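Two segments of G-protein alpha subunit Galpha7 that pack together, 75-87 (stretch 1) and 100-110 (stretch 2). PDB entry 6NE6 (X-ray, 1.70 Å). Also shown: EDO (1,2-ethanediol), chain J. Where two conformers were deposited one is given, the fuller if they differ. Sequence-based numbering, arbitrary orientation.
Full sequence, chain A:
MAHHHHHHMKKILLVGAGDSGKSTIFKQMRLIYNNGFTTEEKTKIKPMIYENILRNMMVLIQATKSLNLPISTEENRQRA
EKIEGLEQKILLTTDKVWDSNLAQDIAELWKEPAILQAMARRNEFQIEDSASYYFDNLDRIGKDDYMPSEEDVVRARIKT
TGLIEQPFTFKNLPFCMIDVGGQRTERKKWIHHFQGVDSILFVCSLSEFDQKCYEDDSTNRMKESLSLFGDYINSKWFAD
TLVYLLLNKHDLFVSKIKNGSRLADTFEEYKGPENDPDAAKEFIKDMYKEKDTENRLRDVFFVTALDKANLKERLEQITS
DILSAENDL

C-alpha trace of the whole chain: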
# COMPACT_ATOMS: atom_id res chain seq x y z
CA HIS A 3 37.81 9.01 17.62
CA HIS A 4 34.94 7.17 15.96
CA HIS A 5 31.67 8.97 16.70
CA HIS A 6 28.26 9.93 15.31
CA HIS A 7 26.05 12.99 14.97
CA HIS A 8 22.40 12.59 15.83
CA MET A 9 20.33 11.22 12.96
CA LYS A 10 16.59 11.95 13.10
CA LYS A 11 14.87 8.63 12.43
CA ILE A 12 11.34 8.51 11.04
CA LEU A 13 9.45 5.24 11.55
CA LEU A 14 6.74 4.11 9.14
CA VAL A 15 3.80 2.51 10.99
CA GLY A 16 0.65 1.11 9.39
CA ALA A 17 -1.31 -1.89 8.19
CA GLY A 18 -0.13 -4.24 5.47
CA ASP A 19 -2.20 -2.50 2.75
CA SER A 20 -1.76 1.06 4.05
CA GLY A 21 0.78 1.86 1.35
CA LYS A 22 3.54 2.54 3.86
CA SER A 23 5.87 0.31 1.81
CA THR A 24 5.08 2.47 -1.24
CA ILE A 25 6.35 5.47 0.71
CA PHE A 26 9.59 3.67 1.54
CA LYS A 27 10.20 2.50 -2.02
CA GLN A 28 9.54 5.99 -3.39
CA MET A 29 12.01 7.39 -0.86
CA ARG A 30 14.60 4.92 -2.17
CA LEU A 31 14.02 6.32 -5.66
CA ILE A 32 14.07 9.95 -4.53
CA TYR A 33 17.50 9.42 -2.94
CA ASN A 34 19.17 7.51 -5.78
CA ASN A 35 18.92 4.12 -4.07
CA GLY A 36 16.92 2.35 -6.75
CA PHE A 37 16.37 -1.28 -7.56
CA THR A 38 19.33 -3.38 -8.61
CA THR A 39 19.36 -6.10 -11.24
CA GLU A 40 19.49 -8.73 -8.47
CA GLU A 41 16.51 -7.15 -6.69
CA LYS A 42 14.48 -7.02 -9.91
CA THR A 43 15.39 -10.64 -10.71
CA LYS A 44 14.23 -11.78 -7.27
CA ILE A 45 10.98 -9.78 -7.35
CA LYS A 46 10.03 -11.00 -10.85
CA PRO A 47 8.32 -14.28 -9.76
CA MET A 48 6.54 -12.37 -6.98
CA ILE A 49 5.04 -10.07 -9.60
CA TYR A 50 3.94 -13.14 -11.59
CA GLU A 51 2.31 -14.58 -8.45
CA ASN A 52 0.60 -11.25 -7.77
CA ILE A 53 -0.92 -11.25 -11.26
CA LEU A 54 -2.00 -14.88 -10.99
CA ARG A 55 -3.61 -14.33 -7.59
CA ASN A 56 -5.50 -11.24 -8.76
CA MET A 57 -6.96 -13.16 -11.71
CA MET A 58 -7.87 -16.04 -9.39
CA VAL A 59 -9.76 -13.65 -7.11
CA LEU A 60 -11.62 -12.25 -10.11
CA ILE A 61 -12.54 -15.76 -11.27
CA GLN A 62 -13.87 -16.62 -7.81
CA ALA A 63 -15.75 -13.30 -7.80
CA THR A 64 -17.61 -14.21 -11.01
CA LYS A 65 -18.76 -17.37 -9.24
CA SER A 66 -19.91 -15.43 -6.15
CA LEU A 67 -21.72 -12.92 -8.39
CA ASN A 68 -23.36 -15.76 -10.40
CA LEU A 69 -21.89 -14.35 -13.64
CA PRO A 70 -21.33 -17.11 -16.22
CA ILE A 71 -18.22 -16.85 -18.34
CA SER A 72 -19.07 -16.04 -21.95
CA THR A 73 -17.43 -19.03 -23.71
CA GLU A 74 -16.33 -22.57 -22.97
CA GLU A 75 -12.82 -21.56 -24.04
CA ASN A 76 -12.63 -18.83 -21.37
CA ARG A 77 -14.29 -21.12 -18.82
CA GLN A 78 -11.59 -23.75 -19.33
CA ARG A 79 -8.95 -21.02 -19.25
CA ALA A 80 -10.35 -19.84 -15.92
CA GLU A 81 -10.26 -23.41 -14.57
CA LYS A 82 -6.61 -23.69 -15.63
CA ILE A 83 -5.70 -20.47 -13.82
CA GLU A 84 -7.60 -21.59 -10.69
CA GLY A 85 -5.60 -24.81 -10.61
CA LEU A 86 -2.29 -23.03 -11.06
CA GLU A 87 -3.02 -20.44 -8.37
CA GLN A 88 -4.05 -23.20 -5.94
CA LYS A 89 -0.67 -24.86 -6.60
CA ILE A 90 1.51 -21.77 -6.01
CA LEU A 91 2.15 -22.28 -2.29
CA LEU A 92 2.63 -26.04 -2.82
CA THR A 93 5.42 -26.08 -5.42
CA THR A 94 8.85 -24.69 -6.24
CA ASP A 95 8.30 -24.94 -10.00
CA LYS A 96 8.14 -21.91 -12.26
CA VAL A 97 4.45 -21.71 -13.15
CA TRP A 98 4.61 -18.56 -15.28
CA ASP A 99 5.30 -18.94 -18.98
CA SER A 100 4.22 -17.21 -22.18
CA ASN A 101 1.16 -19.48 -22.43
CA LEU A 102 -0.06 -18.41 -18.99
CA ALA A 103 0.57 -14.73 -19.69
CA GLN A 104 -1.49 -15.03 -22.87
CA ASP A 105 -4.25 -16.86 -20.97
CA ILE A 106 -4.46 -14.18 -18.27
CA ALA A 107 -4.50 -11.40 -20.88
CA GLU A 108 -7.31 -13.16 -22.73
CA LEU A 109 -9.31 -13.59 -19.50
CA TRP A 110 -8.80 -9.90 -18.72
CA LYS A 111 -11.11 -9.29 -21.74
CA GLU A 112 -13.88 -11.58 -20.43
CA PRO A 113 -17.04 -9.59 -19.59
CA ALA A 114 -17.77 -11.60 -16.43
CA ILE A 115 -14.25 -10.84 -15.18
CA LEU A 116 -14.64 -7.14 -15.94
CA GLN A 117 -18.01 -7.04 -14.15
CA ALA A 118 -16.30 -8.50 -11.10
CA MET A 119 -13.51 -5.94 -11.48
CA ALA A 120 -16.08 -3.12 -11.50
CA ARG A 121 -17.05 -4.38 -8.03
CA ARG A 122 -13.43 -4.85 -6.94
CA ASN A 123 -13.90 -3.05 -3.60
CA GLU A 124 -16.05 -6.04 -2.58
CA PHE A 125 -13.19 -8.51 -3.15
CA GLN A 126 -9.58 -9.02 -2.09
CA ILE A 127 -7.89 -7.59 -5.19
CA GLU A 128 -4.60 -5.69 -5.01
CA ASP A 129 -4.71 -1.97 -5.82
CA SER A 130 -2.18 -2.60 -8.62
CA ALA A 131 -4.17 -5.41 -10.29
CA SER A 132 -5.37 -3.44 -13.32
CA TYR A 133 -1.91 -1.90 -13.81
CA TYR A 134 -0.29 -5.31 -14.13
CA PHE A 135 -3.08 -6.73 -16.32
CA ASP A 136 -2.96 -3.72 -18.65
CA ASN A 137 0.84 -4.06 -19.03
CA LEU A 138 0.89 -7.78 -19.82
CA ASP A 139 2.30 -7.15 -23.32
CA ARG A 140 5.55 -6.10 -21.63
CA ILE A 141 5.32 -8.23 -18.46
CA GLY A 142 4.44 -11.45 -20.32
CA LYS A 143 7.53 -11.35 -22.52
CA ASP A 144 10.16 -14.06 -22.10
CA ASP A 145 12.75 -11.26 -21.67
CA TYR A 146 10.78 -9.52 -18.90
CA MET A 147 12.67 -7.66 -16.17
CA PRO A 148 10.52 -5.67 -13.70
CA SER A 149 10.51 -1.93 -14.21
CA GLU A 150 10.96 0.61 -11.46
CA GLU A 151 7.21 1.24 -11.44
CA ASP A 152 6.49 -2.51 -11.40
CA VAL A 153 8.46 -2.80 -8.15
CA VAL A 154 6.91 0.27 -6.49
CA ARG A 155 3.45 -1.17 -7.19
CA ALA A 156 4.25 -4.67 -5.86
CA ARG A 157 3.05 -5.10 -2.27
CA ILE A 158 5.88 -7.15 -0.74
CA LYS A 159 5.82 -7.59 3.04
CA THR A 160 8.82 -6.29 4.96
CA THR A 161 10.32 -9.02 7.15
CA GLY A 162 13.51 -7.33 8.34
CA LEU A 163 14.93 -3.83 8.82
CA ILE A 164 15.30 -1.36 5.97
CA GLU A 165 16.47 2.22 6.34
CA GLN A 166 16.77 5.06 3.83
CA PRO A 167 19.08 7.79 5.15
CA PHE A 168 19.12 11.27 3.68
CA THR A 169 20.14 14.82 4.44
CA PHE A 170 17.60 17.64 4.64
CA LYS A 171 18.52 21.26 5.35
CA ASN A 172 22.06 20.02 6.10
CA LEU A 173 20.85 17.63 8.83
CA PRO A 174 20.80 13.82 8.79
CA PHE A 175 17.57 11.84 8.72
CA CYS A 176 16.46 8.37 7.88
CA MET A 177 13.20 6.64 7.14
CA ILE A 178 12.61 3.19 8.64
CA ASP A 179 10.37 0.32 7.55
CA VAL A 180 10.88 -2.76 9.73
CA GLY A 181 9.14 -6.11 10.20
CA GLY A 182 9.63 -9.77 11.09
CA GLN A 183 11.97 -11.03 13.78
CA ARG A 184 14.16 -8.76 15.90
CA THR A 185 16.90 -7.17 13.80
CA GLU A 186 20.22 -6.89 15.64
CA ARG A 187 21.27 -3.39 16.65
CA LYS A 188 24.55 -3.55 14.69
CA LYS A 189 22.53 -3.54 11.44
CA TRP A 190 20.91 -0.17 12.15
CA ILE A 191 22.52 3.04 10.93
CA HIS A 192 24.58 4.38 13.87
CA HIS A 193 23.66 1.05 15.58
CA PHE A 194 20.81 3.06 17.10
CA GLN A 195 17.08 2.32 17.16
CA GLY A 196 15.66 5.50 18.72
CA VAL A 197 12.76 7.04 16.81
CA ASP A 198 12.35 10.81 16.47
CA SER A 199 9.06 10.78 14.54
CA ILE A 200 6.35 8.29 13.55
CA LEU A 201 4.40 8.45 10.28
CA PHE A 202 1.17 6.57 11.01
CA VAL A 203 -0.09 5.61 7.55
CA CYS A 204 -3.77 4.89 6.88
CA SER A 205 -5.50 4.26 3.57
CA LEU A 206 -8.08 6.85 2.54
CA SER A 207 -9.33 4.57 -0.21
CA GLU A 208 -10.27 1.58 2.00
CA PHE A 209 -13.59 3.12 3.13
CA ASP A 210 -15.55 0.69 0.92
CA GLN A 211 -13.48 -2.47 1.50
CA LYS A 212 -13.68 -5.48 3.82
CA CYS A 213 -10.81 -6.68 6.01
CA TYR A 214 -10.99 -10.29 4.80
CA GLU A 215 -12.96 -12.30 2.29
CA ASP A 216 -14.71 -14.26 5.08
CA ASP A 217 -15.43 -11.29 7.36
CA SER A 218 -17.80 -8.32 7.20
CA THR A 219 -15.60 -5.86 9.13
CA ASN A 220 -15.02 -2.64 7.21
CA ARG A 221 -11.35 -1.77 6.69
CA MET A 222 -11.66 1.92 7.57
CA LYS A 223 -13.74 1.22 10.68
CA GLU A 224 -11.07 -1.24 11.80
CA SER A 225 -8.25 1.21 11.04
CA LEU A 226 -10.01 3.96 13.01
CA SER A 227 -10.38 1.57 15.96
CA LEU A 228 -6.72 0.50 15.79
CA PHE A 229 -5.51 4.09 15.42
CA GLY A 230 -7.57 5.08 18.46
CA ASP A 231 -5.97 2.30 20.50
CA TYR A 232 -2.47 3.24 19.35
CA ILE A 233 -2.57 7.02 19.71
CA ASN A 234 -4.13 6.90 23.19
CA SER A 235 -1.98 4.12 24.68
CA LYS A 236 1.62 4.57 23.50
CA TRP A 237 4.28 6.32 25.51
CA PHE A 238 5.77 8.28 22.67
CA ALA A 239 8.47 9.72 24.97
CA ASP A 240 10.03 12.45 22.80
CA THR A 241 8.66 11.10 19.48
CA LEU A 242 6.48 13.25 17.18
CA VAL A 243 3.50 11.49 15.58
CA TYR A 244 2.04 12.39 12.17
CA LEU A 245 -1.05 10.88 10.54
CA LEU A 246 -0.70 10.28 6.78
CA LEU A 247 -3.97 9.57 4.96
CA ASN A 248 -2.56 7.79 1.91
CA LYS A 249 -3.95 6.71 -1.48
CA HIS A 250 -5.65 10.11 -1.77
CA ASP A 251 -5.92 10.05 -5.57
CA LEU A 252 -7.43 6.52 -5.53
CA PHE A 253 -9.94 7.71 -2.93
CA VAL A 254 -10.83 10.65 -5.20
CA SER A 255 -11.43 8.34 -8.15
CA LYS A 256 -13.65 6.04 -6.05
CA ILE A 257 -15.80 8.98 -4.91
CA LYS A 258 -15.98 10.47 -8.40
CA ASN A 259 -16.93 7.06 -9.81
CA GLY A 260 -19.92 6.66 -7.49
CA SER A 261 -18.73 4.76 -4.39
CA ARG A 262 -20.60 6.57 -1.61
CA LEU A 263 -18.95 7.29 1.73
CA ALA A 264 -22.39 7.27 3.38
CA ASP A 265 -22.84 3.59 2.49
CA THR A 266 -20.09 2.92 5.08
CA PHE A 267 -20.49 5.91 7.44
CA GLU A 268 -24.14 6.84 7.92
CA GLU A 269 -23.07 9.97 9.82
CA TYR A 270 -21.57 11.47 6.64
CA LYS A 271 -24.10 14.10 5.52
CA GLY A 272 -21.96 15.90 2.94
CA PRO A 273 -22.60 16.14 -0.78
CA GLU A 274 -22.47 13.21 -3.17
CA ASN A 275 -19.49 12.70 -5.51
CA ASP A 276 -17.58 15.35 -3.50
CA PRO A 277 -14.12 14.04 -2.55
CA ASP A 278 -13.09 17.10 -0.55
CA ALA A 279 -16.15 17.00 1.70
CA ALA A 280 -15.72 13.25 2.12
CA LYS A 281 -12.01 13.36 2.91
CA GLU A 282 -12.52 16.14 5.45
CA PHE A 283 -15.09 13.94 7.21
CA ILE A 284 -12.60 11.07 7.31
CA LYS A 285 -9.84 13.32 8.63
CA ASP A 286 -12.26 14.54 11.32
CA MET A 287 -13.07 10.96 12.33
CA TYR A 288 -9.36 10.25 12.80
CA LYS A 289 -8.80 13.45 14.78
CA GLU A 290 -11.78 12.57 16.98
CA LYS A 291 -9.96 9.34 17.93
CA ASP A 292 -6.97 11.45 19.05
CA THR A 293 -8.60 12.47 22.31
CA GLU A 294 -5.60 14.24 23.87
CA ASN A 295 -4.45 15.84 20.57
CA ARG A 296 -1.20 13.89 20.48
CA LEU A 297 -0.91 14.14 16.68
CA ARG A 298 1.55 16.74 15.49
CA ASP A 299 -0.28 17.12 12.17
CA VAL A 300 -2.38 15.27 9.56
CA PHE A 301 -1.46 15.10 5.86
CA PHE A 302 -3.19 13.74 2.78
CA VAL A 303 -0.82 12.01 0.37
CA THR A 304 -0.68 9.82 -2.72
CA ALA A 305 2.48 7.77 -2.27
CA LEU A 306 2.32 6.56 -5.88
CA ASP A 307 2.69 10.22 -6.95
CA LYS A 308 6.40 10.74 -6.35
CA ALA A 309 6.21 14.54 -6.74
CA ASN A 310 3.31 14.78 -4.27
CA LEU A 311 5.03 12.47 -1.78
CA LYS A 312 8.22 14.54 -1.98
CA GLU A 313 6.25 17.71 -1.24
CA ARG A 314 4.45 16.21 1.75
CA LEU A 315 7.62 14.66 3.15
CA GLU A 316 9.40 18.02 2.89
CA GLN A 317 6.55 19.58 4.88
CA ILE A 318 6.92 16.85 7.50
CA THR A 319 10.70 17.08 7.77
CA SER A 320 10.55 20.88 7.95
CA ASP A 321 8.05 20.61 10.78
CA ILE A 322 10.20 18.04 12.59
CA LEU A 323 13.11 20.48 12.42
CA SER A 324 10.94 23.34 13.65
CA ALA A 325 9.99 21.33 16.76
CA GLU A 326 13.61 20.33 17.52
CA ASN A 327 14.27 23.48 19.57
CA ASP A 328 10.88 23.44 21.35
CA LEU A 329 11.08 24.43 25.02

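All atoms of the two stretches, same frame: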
# COMPACT_ATOMS: atom_id res chain seq x y z
N GLU A 75 -14.27 -21.79 -24.00
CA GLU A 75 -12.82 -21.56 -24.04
C GLU A 75 -12.35 -20.74 -22.83
O GLU A 75 -11.37 -21.10 -22.18
CB GLU A 75 -12.44 -20.87 -25.34
CG GLU A 75 -10.98 -20.53 -25.43
CD GLU A 75 -10.65 -19.65 -26.63
OE1 GLU A 75 -11.29 -19.80 -27.69
OE2 GLU A 75 -9.75 -18.79 -26.49
N ASN A 76 -13.03 -19.63 -22.53
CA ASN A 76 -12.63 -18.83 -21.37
C ASN A 76 -12.96 -19.53 -20.05
O ASN A 76 -12.28 -19.30 -19.04
CB ASN A 76 -13.28 -17.45 -21.42
CG ASN A 76 -12.50 -16.48 -22.27
OD1 ASN A 76 -11.45 -16.82 -22.80
ND2 ASN A 76 -13.02 -15.27 -22.40
N ARG A 77 -14.00 -20.37 -20.04
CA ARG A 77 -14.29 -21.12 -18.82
C ARG A 77 -13.17 -22.11 -18.52
O ARG A 77 -12.75 -22.25 -17.37
CB ARG A 77 -15.62 -21.86 -18.95
CG ARG A 77 -16.17 -22.29 -17.58
CD ARG A 77 -17.28 -23.32 -17.70
NE ARG A 77 -16.82 -24.51 -18.41
CZ ARG A 77 -16.09 -25.47 -17.86
NH1 ARG A 77 -15.72 -25.38 -16.59
NH2 ARG A 77 -15.71 -26.51 -18.59
N GLN A 78 -12.67 -22.79 -19.55
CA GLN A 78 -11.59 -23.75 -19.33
C GLN A 78 -10.30 -23.03 -18.98
O GLN A 78 -9.50 -23.51 -18.17
CB GLN A 78 -11.42 -24.62 -20.57
CG GLN A 78 -12.58 -25.57 -20.80
CD GLN A 78 -12.57 -26.23 -22.16
OE1 GLN A 78 -11.85 -25.80 -23.07
NE2 GLN A 78 -13.37 -27.28 -22.32
N ARG A 79 -10.09 -21.86 -19.58
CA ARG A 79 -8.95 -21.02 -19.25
C ARG A 79 -9.01 -20.59 -17.79
O ARG A 79 -8.00 -20.62 -17.07
CB ARG A 79 -8.95 -19.83 -20.21
CG ARG A 79 -7.78 -18.91 -20.17
CD ARG A 79 -7.86 -17.96 -21.37
NE ARG A 79 -7.31 -18.56 -22.59
CZ ARG A 79 -7.93 -18.62 -23.77
NH1 ARG A 79 -9.14 -18.08 -23.94
NH2 ARG A 79 -7.32 -19.21 -24.79
N ALA A 80 -10.19 -20.22 -17.32
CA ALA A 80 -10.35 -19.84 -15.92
C ALA A 80 -10.07 -21.02 -15.00
O ALA A 80 -9.43 -20.86 -13.95
CB ALA A 80 -11.76 -19.29 -15.68
N GLU A 81 -10.55 -22.22 -15.37
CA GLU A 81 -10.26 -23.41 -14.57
C GLU A 81 -8.76 -23.69 -14.51
O GLU A 81 -8.23 -24.07 -13.46
CB GLU A 81 -11.01 -24.62 -15.12
CG GLU A 81 -12.51 -24.57 -14.91
CD GLU A 81 -13.15 -25.94 -14.98
OE1 GLU A 81 -13.31 -26.58 -13.92
OE2 GLU A 81 -13.47 -26.39 -16.10
N LYS A 82 -8.06 -23.51 -15.63
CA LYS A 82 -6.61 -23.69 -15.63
C LYS A 82 -5.93 -22.73 -14.66
O LYS A 82 -5.07 -23.14 -13.87
CB LYS A 82 -6.05 -23.50 -17.05
CG LYS A 82 -4.53 -23.29 -17.07
CD LYS A 82 -4.00 -22.84 -18.44
CE LYS A 82 -2.50 -22.55 -18.37
NZ LYS A 82 -1.88 -22.24 -19.70
N ILE A 83 -6.33 -21.46 -14.69
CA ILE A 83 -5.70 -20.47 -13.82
C ILE A 83 -6.00 -20.78 -12.35
O ILE A 83 -5.11 -20.68 -11.50
CB ILE A 83 -6.14 -19.05 -14.22
CG1 ILE A 83 -5.37 -18.63 -15.49
CG2 ILE A 83 -5.93 -18.08 -13.07
CD1 ILE A 83 -6.10 -17.65 -16.41
N GLU A 84 -7.25 -21.17 -12.05
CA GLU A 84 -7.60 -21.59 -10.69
C GLU A 84 -6.67 -22.69 -10.19
O GLU A 84 -6.17 -22.63 -9.06
CB GLU A 84 -9.04 -22.09 -10.66
CG GLU A 84 -10.11 -21.04 -10.72
CD GLU A 84 -11.46 -21.61 -10.38
OE1 GLU A 84 -11.87 -22.59 -11.04
OE2 GLU A 84 -12.10 -21.11 -9.44
N GLY A 85 -6.47 -23.72 -11.01
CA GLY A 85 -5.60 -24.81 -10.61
C GLY A 85 -4.18 -24.36 -10.37
O GLY A 85 -3.53 -24.81 -9.41
N LEU A 86 -3.66 -23.48 -11.22
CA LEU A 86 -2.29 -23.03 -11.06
C LEU A 86 -2.13 -22.15 -9.83
O LEU A 86 -1.13 -22.25 -9.11
CB LEU A 86 -1.82 -22.28 -12.31
CG LEU A 86 -1.59 -23.14 -13.55
CD1 LEU A 86 -1.23 -22.26 -14.73
CD2 LEU A 86 -0.49 -24.17 -13.29
N GLU A 87 -3.10 -21.26 -9.57
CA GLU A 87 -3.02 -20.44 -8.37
C GLU A 87 -3.08 -21.29 -7.11
O GLU A 87 -2.33 -21.04 -6.16
CB GLU A 87 -4.13 -19.38 -8.36
CG GLU A 87 -4.25 -18.64 -7.02
CD GLU A 87 -3.00 -17.84 -6.65
OE1 GLU A 87 -2.15 -17.59 -7.53
OE2 GLU A 87 -2.88 -17.46 -5.46
N SER A 100 4.91 -18.04 -21.19
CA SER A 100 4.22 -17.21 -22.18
C SER A 100 2.78 -17.66 -22.37
O SER A 100 1.89 -16.83 -22.57
CB SER A 100 4.98 -17.24 -23.50
OG SER A 100 4.39 -16.38 -24.45
N ASN A 101 2.53 -18.97 -22.32
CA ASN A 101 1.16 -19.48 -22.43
C ASN A 101 0.26 -18.91 -21.34
O ASN A 101 -0.88 -18.51 -21.60
CB ASN A 101 1.16 -21.01 -22.35
CG ASN A 101 1.78 -21.66 -23.56
OD1 ASN A 101 1.57 -21.22 -24.69
ND2 ASN A 101 2.56 -22.71 -23.33
N LEU A 102 0.75 -18.91 -20.10
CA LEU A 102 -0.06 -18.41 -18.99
C LEU A 102 -0.30 -16.92 -19.12
O LEU A 102 -1.41 -16.44 -18.87
CB LEU A 102 0.63 -18.73 -17.67
CG LEU A 102 -0.13 -18.29 -16.41
CD1 LEU A 102 -1.47 -18.97 -16.37
CD2 LEU A 102 0.67 -18.63 -15.16
N ALA A 103 0.74 -16.16 -19.48
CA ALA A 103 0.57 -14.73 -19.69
C ALA A 103 -0.50 -14.46 -20.73
O ALA A 103 -1.36 -13.59 -20.54
CB ALA A 103 1.90 -14.11 -20.12
N GLN A 104 -0.48 -15.21 -21.83
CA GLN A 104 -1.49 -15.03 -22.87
C GLN A 104 -2.87 -15.40 -22.35
O GLN A 104 -3.86 -14.72 -22.66
CB GLN A 104 -1.12 -15.85 -24.10
CG GLN A 104 0.18 -15.39 -24.80
CD GLN A 104 0.57 -16.30 -25.96
OE1 GLN A 104 -0.05 -16.26 -27.02
NE2 GLN A 104 1.61 -17.12 -25.76
N ASP A 105 -2.96 -16.46 -21.53
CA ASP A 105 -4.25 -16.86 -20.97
C ASP A 105 -4.81 -15.78 -20.04
O ASP A 105 -6.00 -15.48 -20.07
CB ASP A 105 -4.14 -18.19 -20.22
CG ASP A 105 -4.01 -19.39 -21.15
OD1 ASP A 105 -4.44 -19.32 -22.33
OD2 ASP A 105 -3.49 -20.43 -20.69
N ILE A 106 -3.97 -15.21 -19.19
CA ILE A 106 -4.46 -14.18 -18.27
C ILE A 106 -4.89 -12.95 -19.05
O ILE A 106 -5.93 -12.35 -18.75
CB ILE A 106 -3.40 -13.86 -17.21
CG1 ILE A 106 -3.18 -15.08 -16.30
CG2 ILE A 106 -3.81 -12.62 -16.40
CD1 ILE A 106 -1.96 -14.97 -15.38
N ALA A 107 -4.11 -12.55 -20.06
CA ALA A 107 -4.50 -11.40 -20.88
C ALA A 107 -5.81 -11.64 -21.61
O ALA A 107 -6.64 -10.73 -21.75
CB ALA A 107 -3.40 -11.07 -21.89
N GLU A 108 -6.03 -12.87 -22.08
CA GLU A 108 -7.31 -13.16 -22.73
C GLU A 108 -8.45 -13.10 -21.71
O GLU A 108 -9.52 -12.54 -22.01
CB GLU A 108 -7.23 -14.52 -23.43
CG GLU A 108 -8.36 -14.80 -24.41
CD GLU A 108 -8.42 -13.82 -25.58
OE1 GLU A 108 -7.36 -13.37 -26.10
OE2 GLU A 108 -9.55 -13.50 -26.00
N LEU A 109 -8.25 -13.66 -20.52
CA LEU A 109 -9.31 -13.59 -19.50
C LEU A 109 -9.57 -12.16 -19.04
O LEU A 109 -10.69 -11.85 -18.60
CB LEU A 109 -8.95 -14.46 -18.29
CG LEU A 109 -9.54 -15.85 -18.18
CD1 LEU A 109 -9.37 -16.35 -16.75
CD2 LEU A 109 -11.01 -15.89 -18.58
N TRP A 110 -8.57 -11.29 -19.09
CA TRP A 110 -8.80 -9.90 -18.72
C TRP A 110 -9.78 -9.19 -19.66
O TRP A 110 -10.28 -8.11 -19.32
CB TRP A 110 -7.44 -9.20 -18.66
CG TRP A 110 -7.36 -7.74 -18.27
CD1 TRP A 110 -6.67 -6.77 -18.94
CD2 TRP A 110 -7.94 -7.09 -17.12
NE1 TRP A 110 -6.79 -5.57 -18.29
CE2 TRP A 110 -7.56 -5.74 -17.17
CE3 TRP A 110 -8.74 -7.53 -16.05
CZ2 TRP A 110 -7.95 -4.80 -16.20
CZ3 TRP A 110 -9.13 -6.60 -15.08
CH2 TRP A 110 -8.73 -5.25 -15.17
C1 EDO J . -13.70 -21.44 -13.41
O1 EDO J . -13.76 -22.69 -12.71
C2 EDO J . -14.83 -21.38 -14.43
O2 EDO J . -16.02 -21.94 -13.87
O HOH W 1 -11.36 -13.18 -23.86
O HOH W 2 -5.25 -21.23 -24.00

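Both stretches are helical: 75-87 lies within a longer helix, and the second stretch is helical over nearly all its length. Their axes approach to 10.1 Å with an angle of 125° between their N-to-C directions, so the helices run broadly against each other but cross steeply. The contact falls on residues that recur about once per turn on the facing sides: Asn-76, Arg-79, Ala-80, Lys-82, Ile-83 and Leu-86 meet Leu-102, Asp-105, Ile-106, Glu-108 and Leu-109.

Two reciprocal knobs set the apolar fit. Ile-83 sits among Leu-102, Asp-105, Ile-106 and Leu-109, while Leu-109 enters the space bounded by Asn-76, Arg-79, Ala-80 and Ile-83. The knobs touch each other, Ile-83 CD1 lying 3.5 Å from Leu-109 CD1. At Ala-80 the leucine lies close to the backbone, with Leu-109 CD1 3.7 Å from Ala-80 CA. At the other end of the contact, Leu-86 CD1 packs 3.7 Å from Leu-102 CD1.

Charged groups flank this apolar packing. Asp-105 divides its carboxylate between two bases on the facing helix: Arg-79 NE donates to Asp-105 OD1 at 3.0 Å, nearly straight at 166°, and Lys-82 NZ reaches Asp-105 OD2 at 2.6 Å with its side chain extended, all four chi angles t. Both are salt bridges. The rule read here is an apolar knob on each helix, with one carboxylate shared by two cations beside them.

Arg-79 is also held from its own helix. Its NH1 donates to Glu-75 OE2 at 2.7 Å, one turn back, and to Asn-76 OD1 at 2.9 Å. Glu-108 CG covers one face of the guanidinium, 3.4 Å from Arg-79 NH1, so a methylene packs over the group while its edge bonds to acceptors.

Water completes the polar margin. One molecule accepts from Asn-76 ND2 and donates to Glu-108 O and OE2; another accepts from Arg-79 NH2 and donates to Asp-105 OD1, so it links the same two side chains a second time.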